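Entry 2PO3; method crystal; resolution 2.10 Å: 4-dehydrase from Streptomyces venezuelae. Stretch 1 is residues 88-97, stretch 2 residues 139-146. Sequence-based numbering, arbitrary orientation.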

# COMPACT_ATOMS: atom_id res chain seq x y z
N GLY A 88 11.37 -12.69 -10.34
CA GLY A 88 12.61 -12.25 -11.01
C GLY A 88 12.44 -11.78 -12.45
O GLY A 88 13.37 -11.91 -13.24
N LEU A 89 11.26 -11.23 -12.76
CA LEU A 89 10.95 -10.77 -14.09
C LEU A 89 11.89 -9.68 -14.46
O LEU A 89 12.25 -8.91 -13.61
CB LEU A 89 9.53 -10.18 -14.20
CG LEU A 89 8.47 -11.22 -13.90
CD1 LEU A 89 7.07 -10.68 -14.21
CD2 LEU A 89 8.76 -12.49 -14.69
N THR A 90 12.26 -9.63 -15.73
CA THR A 90 13.15 -8.60 -16.21
C THR A 90 12.70 -8.14 -17.58
O THR A 90 11.99 -8.81 -18.34
CB THR A 90 14.60 -9.14 -16.34
OG1 THR A 90 14.60 -10.29 -17.16
CG2 THR A 90 15.17 -9.47 -14.97
N GLY A 91 13.13 -6.94 -17.91
CA GLY A 91 12.82 -6.41 -19.22
C GLY A 91 11.38 -6.14 -19.59
O GLY A 91 10.71 -5.30 -18.98
N GLU A 92 10.95 -6.86 -20.61
CA GLU A 92 9.64 -6.71 -21.17
C GLU A 92 8.60 -7.68 -20.75
O GLU A 92 8.89 -8.88 -20.57
CB GLU A 92 9.77 -6.82 -22.72
CG GLU A 92 10.56 -5.64 -23.31
CD GLU A 92 10.82 -5.75 -24.79
OE1 GLU A 92 10.33 -6.60 -25.52
OE2 GLU A 92 11.64 -4.82 -25.20
N VAL A 93 7.40 -7.12 -20.64
CA VAL A 93 6.21 -7.88 -20.28
C VAL A 93 5.08 -7.63 -21.26
O VAL A 93 4.60 -6.51 -21.46
CB VAL A 93 5.77 -7.73 -18.83
CG1 VAL A 93 4.53 -8.61 -18.60
CG2 VAL A 93 6.91 -8.11 -17.88
N ILE A 94 4.68 -8.69 -21.90
CA ILE A 94 3.64 -8.56 -22.86
C ILE A 94 2.28 -8.58 -22.20
O ILE A 94 1.98 -9.47 -21.42
CB ILE A 94 3.76 -9.67 -23.89
CG1 ILE A 94 5.02 -9.44 -24.74
CG2 ILE A 94 2.48 -9.71 -24.74
CD1 ILE A 94 5.37 -10.60 -25.69
N MET A 95 1.47 -7.59 -22.57
CA MET A 95 0.14 -7.45 -22.02
C MET A 95 -0.83 -6.66 -22.91
O MET A 95 -0.45 -5.88 -23.81
CB MET A 95 0.31 -6.73 -20.64
CG MET A 95 0.81 -5.28 -20.78
SD MET A 95 0.95 -4.31 -19.23
CE MET A 95 2.21 -5.24 -18.35
N PRO A 96 -2.14 -6.79 -22.65
CA PRO A 96 -3.04 -6.00 -23.47
C PRO A 96 -2.93 -4.49 -23.14
O PRO A 96 -2.43 -4.03 -22.10
CB PRO A 96 -4.46 -6.51 -23.16
CG PRO A 96 -4.37 -7.19 -21.80
CD PRO A 96 -2.89 -7.49 -21.56
N SER A 97 -3.38 -3.69 -24.07
CA SER A 97 -3.39 -2.27 -23.88
C SER A 97 -4.82 -1.97 -23.43
O SER A 97 -5.17 -0.94 -22.87
CB SER A 97 -3.08 -1.63 -25.23
OG SER A 97 -3.63 -0.32 -25.23
N THR A 139 11.89 -10.18 -23.52
CA THR A 139 10.68 -10.66 -22.89
C THR A 139 10.84 -11.70 -21.80
O THR A 139 11.44 -12.76 -22.01
CB THR A 139 9.68 -11.21 -23.92
OG1 THR A 139 9.75 -10.36 -25.05
CG2 THR A 139 8.25 -11.21 -23.37
N SER A 140 10.27 -11.42 -20.63
CA SER A 140 10.32 -12.39 -19.55
C SER A 140 8.95 -13.02 -19.31
O SER A 140 8.82 -14.14 -18.80
CB SER A 140 10.82 -11.74 -18.27
OG SER A 140 10.36 -10.40 -18.25
N ALA A 141 7.88 -12.29 -19.65
CA ALA A 141 6.55 -12.82 -19.39
C ALA A 141 5.42 -12.15 -20.16
O ALA A 141 5.57 -11.11 -20.82
CB ALA A 141 6.23 -12.71 -17.89
N VAL A 142 4.29 -12.81 -19.97
CA VAL A 142 3.00 -12.48 -20.49
C VAL A 142 2.01 -12.29 -19.32
O VAL A 142 1.83 -13.14 -18.44
CB VAL A 142 2.45 -13.58 -21.41
CG1 VAL A 142 1.09 -13.25 -22.04
CG2 VAL A 142 3.44 -13.94 -22.50
N VAL A 143 1.34 -11.15 -19.33
CA VAL A 143 0.35 -10.86 -18.32
C VAL A 143 -0.96 -10.54 -19.04
O VAL A 143 -1.10 -9.48 -19.67
CB VAL A 143 0.73 -9.69 -17.38
CG1 VAL A 143 -0.36 -9.41 -16.37
CG2 VAL A 143 1.97 -10.01 -16.56
N GLY A 144 -1.92 -11.47 -18.96
CA GLY A 144 -3.23 -11.27 -19.57
C GLY A 144 -4.16 -10.60 -18.56
O GLY A 144 -3.85 -10.53 -17.36
N VAL A 145 -5.28 -10.05 -19.03
CA VAL A 145 -6.26 -9.40 -18.16
C VAL A 145 -7.63 -10.06 -18.35
O VAL A 145 -8.13 -10.10 -19.47
CB VAL A 145 -6.38 -7.87 -18.34
CG1 VAL A 145 -7.37 -7.27 -17.35
CG2 VAL A 145 -5.03 -7.17 -18.15
N HIS A 146 -8.26 -10.57 -17.28
CA HIS A 146 -9.58 -11.15 -17.49
C HIS A 146 -10.48 -9.94 -17.51
O HIS A 146 -10.93 -9.49 -16.45
CB HIS A 146 -10.00 -12.05 -16.30
CG HIS A 146 -9.01 -13.14 -16.07
ND1 HIS A 146 -8.48 -13.86 -17.13
CD2 HIS A 146 -8.49 -13.63 -14.92
CE1 HIS A 146 -7.65 -14.75 -16.60
NE2 HIS A 146 -7.63 -14.64 -15.28
O HOH W 1 8.32 -8.12 -25.54

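Residues 88-97 and 139-146 of the 4-dehydrase meet as two neighbouring parallel strands, their N-to-C directions 18° apart and their axes 4.6 Å apart at closest approach; together the two stretches bury 603 Å² against each other. Three backbone hydrogen bonds hold the strands. The amide of Ser140 donates to Glu92 (N to O, 2.9 Å, 170° at the hydrogen), the amide of Ile94 to Ala141 (N to O, 2.8 Å, 160°), and the amide of Val143 to Ile94 (N to O, 2.8 Å, 172°). Ile94 thus uses both its N and its O on the same neighbour, reaching residues before and after Val142, as is usual for a parallel bridge. The pairing is not even along its length: Glu92 is bridged to Thr139, but the next residue, Val93, is bridged to Ala141, so that Ser140 is the extra residue of a beta bulge. Its psi of -27° departs from extended strand geometry, and its CA-to-CB bond points toward the other stretch.

CA-H...O contacts fill in between the amide bonds. Thr139 CA lies 3.4 Å from Glu92 O. Val93 CA lies 3.3 Å from Ala141 O. Val142 CA lies 3.3 Å from Ile94 O. Each of these carbonyls also accepts an amide from across the gap, so one oxygen serves two neighbouring groups. Further along, the CA of Met95 lies 3.3 Å from the O of Val143, where Pro96 has no amide hydrogen to offer; its CD instead packs 3.3 Å from that same Val143 O.

The bulge brings the Ser140 hydroxyl beside the loop preceding the first strand. Thr90 N makes a weak hydrogen bond to Ser140 OG (3.2 Å, 137°), but OG is modelled too close to a neighbouring atom, so its position, and the detail of its polar contacts, is less certain than that of the backbone.

Apolar packing follows the alternation of the strands. Val93 and Ala141 share one face of the sheet, where Val93 CG1 approaches Ala141 CB at 4.5 Å and, more closely, Val143 CG2 at 3.6 Å. The end of Leu89 adds to the cover of Ala141, with CD2 4.1 Å from Ala141 CB, although its CA-to-CB bond points sideways. Glu92, Ile94, Thr139 and Val142 lie on the other face; there Ile94 CD1 reaches back to within 3.7 Å of Thr139 CG2. Toward the C-terminal end, Pro96 CG rests against Val145 CG2 at 3.7 Å, both CA-to-CB bonds pointing toward the opposing stretch.

A water links the two polar side chains of the first bridge. It donates to Glu92 OE1 at 2.5 Å from its oxygen and accepts from Thr139 OG1 at 2.7 Å, spanning a pair whose OE1 and OG1 atoms are themselves 3.8 Å apart.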